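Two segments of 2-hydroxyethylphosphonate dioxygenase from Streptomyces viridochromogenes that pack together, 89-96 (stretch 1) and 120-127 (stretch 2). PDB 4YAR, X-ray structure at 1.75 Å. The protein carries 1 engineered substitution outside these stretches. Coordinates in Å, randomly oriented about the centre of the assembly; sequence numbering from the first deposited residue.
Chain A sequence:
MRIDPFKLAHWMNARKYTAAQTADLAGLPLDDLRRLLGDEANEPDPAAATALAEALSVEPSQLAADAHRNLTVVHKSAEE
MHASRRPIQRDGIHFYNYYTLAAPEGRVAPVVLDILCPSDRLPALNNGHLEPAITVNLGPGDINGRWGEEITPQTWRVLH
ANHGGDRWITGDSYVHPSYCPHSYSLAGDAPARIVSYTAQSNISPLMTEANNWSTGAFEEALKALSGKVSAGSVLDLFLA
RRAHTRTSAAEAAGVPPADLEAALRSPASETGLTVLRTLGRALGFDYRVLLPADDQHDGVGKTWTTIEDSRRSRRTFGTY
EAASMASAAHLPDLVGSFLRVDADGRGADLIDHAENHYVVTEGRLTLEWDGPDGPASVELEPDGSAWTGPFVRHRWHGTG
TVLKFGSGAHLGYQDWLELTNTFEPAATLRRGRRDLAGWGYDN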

ATOM      1  N   GLN A  89       5.305  -7.828 -26.238  1.00 28.40           N
ATOM      2  CA  GLN A  89       6.381  -7.666 -27.248  1.00 29.74           C
ATOM      3  C   GLN A  89       7.028  -6.363 -26.960  1.00 27.68           C
ATOM      4  O   GLN A  89       6.335  -5.380 -26.712  1.00 29.61           O
ATOM      5  CB  GLN A  89       5.793  -7.664 -28.673  1.00 33.22           C
ATOM      6  CG  GLN A  89       5.552  -9.077 -29.177  1.00 38.99           C
ATOM      7  CD  GLN A  89       6.742  -9.663 -29.912  1.00 38.95           C
ATOM      8  OE1 GLN A  89       7.626  -8.939 -30.381  1.00 50.91           O
ATOM      9  NE2 GLN A  89       6.741 -10.965 -30.077  1.00 44.06           N
ATOM     10  N   ARG A  90       8.359  -6.349 -27.003  1.00 25.97           N
ATOM     11  CA  ARG A  90       9.119  -5.133 -26.832  1.00 25.97           C
ATOM     12  C   ARG A  90      10.451  -5.330 -27.573  1.00 25.46           C
ATOM     13  O   ARG A  90      11.040  -6.424 -27.589  1.00 25.44           O
ATOM     14  CB  ARG A  90       9.346  -4.823 -25.328  1.00 25.69           C
ATOM     15  CG  ARG A  90       9.983  -3.469 -25.104  1.00 25.77           C
ATOM     16  CD  ARG A  90      10.478  -3.298 -23.657  1.00 26.34           C
ATOM     17  NE  ARG A  90       9.300  -3.296 -22.774  1.00 26.74           N
ATOM     18  CZ  ARG A  90       9.327  -3.283 -21.443  1.00 25.04           C
ATOM     19  NH1 ARG A  90      10.485  -3.216 -20.779  1.00 24.07           N
ATOM     20  NH2 ARG A  90       8.172  -3.348 -20.789  1.00 25.69           N
ATOM     21  N   ASP A  91      10.907  -4.279 -28.254  1.00 26.32           N
ATOM     22  CA  ASP A  91      12.205  -4.330 -28.937  1.00 29.09           C
ATOM     23  C   ASP A  91      12.273  -5.480 -29.949  1.00 29.87           C
ATOM     24  O   ASP A  91      13.292  -6.171 -30.084  1.00 31.74           O
ATOM     25  CB  ASP A  91      13.334  -4.414 -27.885  1.00 27.67           C
ATOM     26  CG  ASP A  91      14.720  -4.102 -28.455  1.00 36.52           C
ATOM     27  OD1 ASP A  91      14.792  -3.193 -29.326  1.00 43.77           O
ATOM     28  OD2 ASP A  91      15.719  -4.761 -28.051  1.00 34.08           O
ATOM     29  N   GLY A  92      11.173  -5.678 -30.663  1.00 29.87           N
ATOM     30  CA  GLY A  92      11.070  -6.698 -31.703  1.00 31.97           C
ATOM     31  C   GLY A  92      10.962  -8.145 -31.265  1.00 30.85           C
ATOM     32  O   GLY A  92      10.989  -9.054 -32.136  1.00 30.22           O
ATOM     33  N   ILE A  93      10.849  -8.402 -29.942  1.00 25.30           N
ATOM     34  CA  ILE A  93      10.892  -9.773 -29.477  1.00 22.98           C
ATOM     35  C   ILE A  93       9.781  -9.971 -28.491  1.00 23.88           C
ATOM     36  O   ILE A  93       9.248  -9.013 -27.960  1.00 22.97           O
ATOM     37  CB  ILE A  93      12.225 -10.223 -28.803  1.00 23.15           C
ATOM     38  CG1 ILE A  93      12.487  -9.429 -27.483  1.00 21.72           C
ATOM     39  CG2 ILE A  93      13.370 -10.136 -29.805  1.00 25.80           C
ATOM     40  CD1 ILE A  93      13.593  -9.974 -26.628  1.00 21.56           C
ATOM     41  N   HIS A  94       9.487 -11.243 -28.276  1.00 21.77           N
ATOM     42  CA  HIS A  94       8.605 -11.659 -27.199  1.00 21.60           C
ATOM     43  C   HIS A  94       9.470 -11.511 -25.912  1.00 17.64           C
ATOM     44  O   HIS A  94      10.436 -12.267 -25.695  1.00 19.03           O
ATOM     45  CB  HIS A  94       8.167 -13.088 -27.476  1.00 19.86           C
ATOM     46  CG  HIS A  94       7.283 -13.680 -26.434  1.00 19.36           C
ATOM     47  ND1 HIS A  94       6.471 -12.919 -25.623  1.00 21.34           N
ATOM     48  CD2 HIS A  94       6.956 -14.960 -26.190  1.00 17.30           C
ATOM     49  CE1 HIS A  94       5.752 -13.727 -24.851  1.00 17.59           C
ATOM     50  NE2 HIS A  94       6.013 -14.966 -25.192  1.00 20.80           N
ATOM     51  N   PHE A  95       9.107 -10.488 -25.130  1.00 19.83           N
ATOM     52  CA  PHE A  95       9.953  -9.901 -24.062  1.00 19.95           C
ATOM     53  C   PHE A  95       9.559 -10.426 -22.652  1.00 19.62           C
ATOM     54  O   PHE A  95      10.414 -10.772 -21.812  1.00 20.03           O
ATOM     55  CB  PHE A  95       9.825  -8.378 -24.157  1.00 19.84           C
ATOM     56  CG  PHE A  95      10.947  -7.636 -23.509  1.00 21.17           C
ATOM     57  CD1 PHE A  95      10.901  -7.362 -22.183  1.00 22.94           C
ATOM     58  CD2 PHE A  95      12.062  -7.185 -24.254  1.00 20.80           C
ATOM     59  CE1 PHE A  95      11.960  -6.752 -21.548  1.00 22.97           C
ATOM     60  CE2 PHE A  95      13.115  -6.553 -23.620  1.00 22.67           C
ATOM     61  CZ  PHE A  95      13.038  -6.293 -22.273  1.00 23.14           C
ATOM     62  N   TYR A  96       8.253 -10.465 -22.432  1.00 18.82           N
ATOM     63  CA  TYR A  96       7.670 -11.056 -21.223  1.00 19.87           C
ATOM     64  C   TYR A  96       6.382 -11.808 -21.537  1.00 20.67           C
ATOM     65  O   TYR A  96       5.702 -11.566 -22.592  1.00 22.12           O
ATOM     66  CB  TYR A  96       7.256  -9.937 -20.246  1.00 20.08           C
ATOM     67  CG  TYR A  96       8.275  -8.929 -19.704  1.00 17.54           C
ATOM     68  CD1 TYR A  96       9.420  -9.338 -19.046  1.00 17.20           C
ATOM     69  CD2 TYR A  96       8.024  -7.602 -19.729  1.00 17.47           C
ATOM     70  CE1 TYR A  96      10.300  -8.435 -18.530  1.00 17.12           C
ATOM     71  CE2 TYR A  96       8.917  -6.700 -19.196  1.00 17.05           C
ATOM     72  CZ  TYR A  96      10.020  -7.110 -18.560  1.00 18.40           C
ATOM     73  OH  TYR A  96      10.941  -6.208 -18.041  1.00 18.50           O
TER
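Stretch 2, residues 120-127: DRLPALNN

A segment without regular secondary structure can be held against a β-hairpin if its backbone groups, left unpaired by any sheet, find partners in the hairpin's side chains and in ordered water. Stretch 2 of 2-hydroxyethylphosphonate dioxygenase, lying on the hairpin of stretch 1, illustrates the principle. The firmest direct link is made by Arg90, whose side chain extends with chi1 and chi2 both t before turning to m at chi3. This brings NH1 of Arg90 to 2.9 Å from the carbonyl O of Ala124, in a hydrogen bond with an N-H...O angle of 150°. The carbonyl lies at the edge of the guanidinium, near its plane, where the N-H bonds point. CA of Asn126 lies over one face of the same group.

The second polar link pairs opposite charges. OD2 of Asp91 and NH1 of Arg121 form a salt bridge at 3.3 Å; the hydrogen bond within it is weak, although OD2 of Asp91 lies at the edge of the Arg121 guanidinium, near its plane. Water adds to this corner. Water 2 donates to OD2 of Asp91 and to O of Leu122, each at 2.7 Å from the water oxygen, and accepts from N of Ala124 at 3.0 Å. A single molecule thus ties the carboxylate to two backbone groups of the loop, bridging a gap in which OD2 of Asp91 and O of Leu122 stand 4.4 Å apart. Water 1 does similar work further along, accepting from NH2 of Arg90 at 2.9 Å and from ND2 of Asn126 at 3.1 Å.

These contacts are made from a tight hairpin. Arg90 to Ile93 form a type I' turn, closed by backbone hydrogen bonds from N of Arg90 to O of Ile93 (3.0 Å) and from N of Ile93 to O of Arg90 (3.1 Å). Asp91 and Gly92 both have positive phi, as this turn requires, and the CA-to-CB bond of Asp91 points toward stretch 2. Stretch 2 itself runs in a largely extended conformation from Arg121, beside Asp91 and Ile93, through Ala124, against Arg90 and Asp91, to Asn126 near the end of the Arg90 side chain. The backbones come nearest where CA of Asp91 lies 6.7 Å from CA of Ala124.

Packing fills in around the polar links. The small side chain of Ala124 points toward the hairpin, its CB 3.8 Å from CD of Arg90 and 4.2 Å from CB of Asp91. On the strand that follows the turn, Phe95 directs CZ to within 3.6 Å of CB of Pro123, which meets the ring at its edge; N of Ala124 is also 3.6 Å from CZ of Phe95. Ile93 packs against the long side chain of Arg121, with CD1 of Ile93 3.8 Å from CD of Arg121, while CG2 of Ile93 lies over one face of the guanidinium. Arg121 therefore combines a charged edge contact with an apolar one, and the whole arrangement buries 391 Å² over both stretches.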

ATOM      1  N   ASP A 120      21.912 -12.054 -24.124  1.00 21.51           N
ATOM      2  CA  ASP A 120      22.781 -11.304 -25.064  1.00 25.14           C
ATOM      3  C   ASP A 120      22.009 -10.124 -25.695  1.00 25.32           C
ATOM      4  O   ASP A 120      22.399  -9.570 -26.718  1.00 24.96           O
ATOM      5  CB  ASP A 120      23.351 -12.260 -26.114  1.00 24.90           C
ATOM      6  CG  ASP A 120      22.298 -12.770 -27.068  1.00 26.37           C
ATOM      7  OD1 ASP A 120      21.078 -12.703 -26.762  1.00 26.50           O
ATOM      8  OD2 ASP A 120      22.704 -13.241 -28.154  1.00 23.81           O
ATOM      9  N   ARG A 121      20.903  -9.707 -25.067  1.00 22.28           N
ATOM     10  CA  ARG A 121      20.223  -8.534 -25.494  1.00 21.45           C
ATOM     11  C   ARG A 121      19.999  -7.671 -24.278  1.00 23.66           C
ATOM     12  O   ARG A 121      19.436  -8.124 -23.264  1.00 20.09           O
ATOM     13  CB  ARG A 121      18.908  -8.878 -26.181  1.00 24.21           C
ATOM     14  CG  ARG A 121      18.091  -7.669 -26.640  1.00 26.06           C
ATOM     15  CD  ARG A 121      16.751  -8.039 -27.301  1.00 31.77           C
ATOM     16  NE  ARG A 121      17.001  -8.883 -28.463  1.00 38.26           N
ATOM     17  CZ  ARG A 121      17.241  -8.408 -29.682  1.00 37.75           C
ATOM     18  NH1 ARG A 121      17.212  -7.115 -29.908  1.00 40.82           N
ATOM     19  NH2 ARG A 121      17.474  -9.243 -30.682  1.00 40.17           N
ATOM     20  N   LEU A 122      20.385  -6.418 -24.376  1.00 21.46           N
ATOM     21  CA  LEU A 122      20.172  -5.500 -23.282  1.00 21.96           C
ATOM     22  C   LEU A 122      18.645  -5.187 -23.235  1.00 20.25           C
ATOM     23  O   LEU A 122      18.019  -4.893 -24.250  1.00 21.64           O
ATOM     24  CB  LEU A 122      20.988  -4.234 -23.531  1.00 25.72           C
ATOM     25  CG  LEU A 122      21.425  -3.462 -22.327  1.00 32.86           C
ATOM     26  CD1 LEU A 122      22.516  -4.281 -21.647  1.00 37.23           C
ATOM     27  CD2 LEU A 122      21.949  -2.127 -22.796  1.00 32.91           C
ATOM     28  N   PRO A 123      18.007  -5.383 -22.051  1.00 18.98           N
ATOM     29  CA  PRO A 123      16.574  -5.304 -22.005  1.00 19.41           C
ATOM     30  C   PRO A 123      16.081  -3.835 -22.018  1.00 20.34           C
ATOM     31  O   PRO A 123      16.413  -3.062 -21.148  1.00 21.05           O
ATOM     32  CB  PRO A 123      16.213  -5.969 -20.649  1.00 17.59           C
ATOM     33  CG  PRO A 123      17.424  -5.795 -19.793  1.00 18.26           C
ATOM     34  CD  PRO A 123      18.598  -5.799 -20.773  1.00 18.55           C
ATOM     35  N   ALA A 124      15.241  -3.503 -22.985  1.00 21.51           N
ATOM     36  CA  ALA A 124      14.805  -2.145 -23.195  1.00 23.10           C
ATOM     37  C   ALA A 124      13.997  -1.743 -21.975  1.00 26.07           C
ATOM     38  O   ALA A 124      13.266  -2.572 -21.426  1.00 22.75           O
ATOM     39  CB  ALA A 124      13.986  -2.035 -24.495  1.00 25.14           C
ATOM     40  N   LEU A 125      14.174  -0.508 -21.541  1.00 24.37           N
ATOM     41  CA  LEU A 125      13.484  -0.031 -20.320  1.00 26.73           C
ATOM     42  C   LEU A 125      12.007   0.254 -20.505  1.00 25.85           C
ATOM     43  O   LEU A 125      11.566   0.580 -21.608  1.00 26.28           O
ATOM     44  CB  LEU A 125      14.180   1.247 -19.818  1.00 27.69           C
ATOM     45  CG  LEU A 125      15.599   1.060 -19.277  1.00 29.29           C
ATOM     46  CD1 LEU A 125      16.236   2.440 -19.209  1.00 31.26           C
ATOM     47  CD2 LEU A 125      15.650   0.419 -17.911  1.00 29.88           C
ATOM     48  N   ASN A 126      11.206   0.121 -19.433  1.00 26.69           N
ATOM     49  CA  ASN A 126       9.863   0.691 -19.436  1.00 27.20           C
ATOM     50  C   ASN A 126       9.908   2.176 -19.038  1.00 28.04           C
ATOM     51  O   ASN A 126      10.986   2.741 -18.825  1.00 27.90           O
ATOM     52  CB  ASN A 126       8.925  -0.122 -18.536  1.00 30.62           C
ATOM     53  CG  ASN A 126       9.246  -0.005 -17.059  1.00 27.19           C
ATOM     54  OD1 ASN A 126       9.949   0.891 -16.625  1.00 24.52           O
ATOM     55  ND2 ASN A 126       8.686  -0.952 -16.256  1.00 25.40           N
ATOM     56  N   ASN A 127       8.743   2.793 -18.898  1.00 32.78           N
ATOM     57  CA  ASN A 127       8.640   4.205 -18.487  1.00 35.12           C
ATOM     58  C   ASN A 127       8.697   4.479 -16.976  1.00 36.12           C
ATOM     59  O   ASN A 127       8.878   5.622 -16.561  1.00 33.18           O
ATOM     60  CB  ASN A 127       7.320   4.799 -18.995  1.00 43.34           C
ATOM     61  CG  ASN A 127       7.169   4.704 -20.510  1.00 47.32           C
ATOM     62  OD1 ASN A 127       6.061   4.475 -21.024  1.00 55.07           O
ATOM     63  ND2 ASN A 127       8.285   4.869 -21.233  1.00 43.75           N
TER
HETATM   64  O   HOH W   1       7.638  -3.415 -17.900  1.00 24.46           O
HETATM   65  O   HOH W   2      15.634  -5.199 -25.386  1.00 21.81           O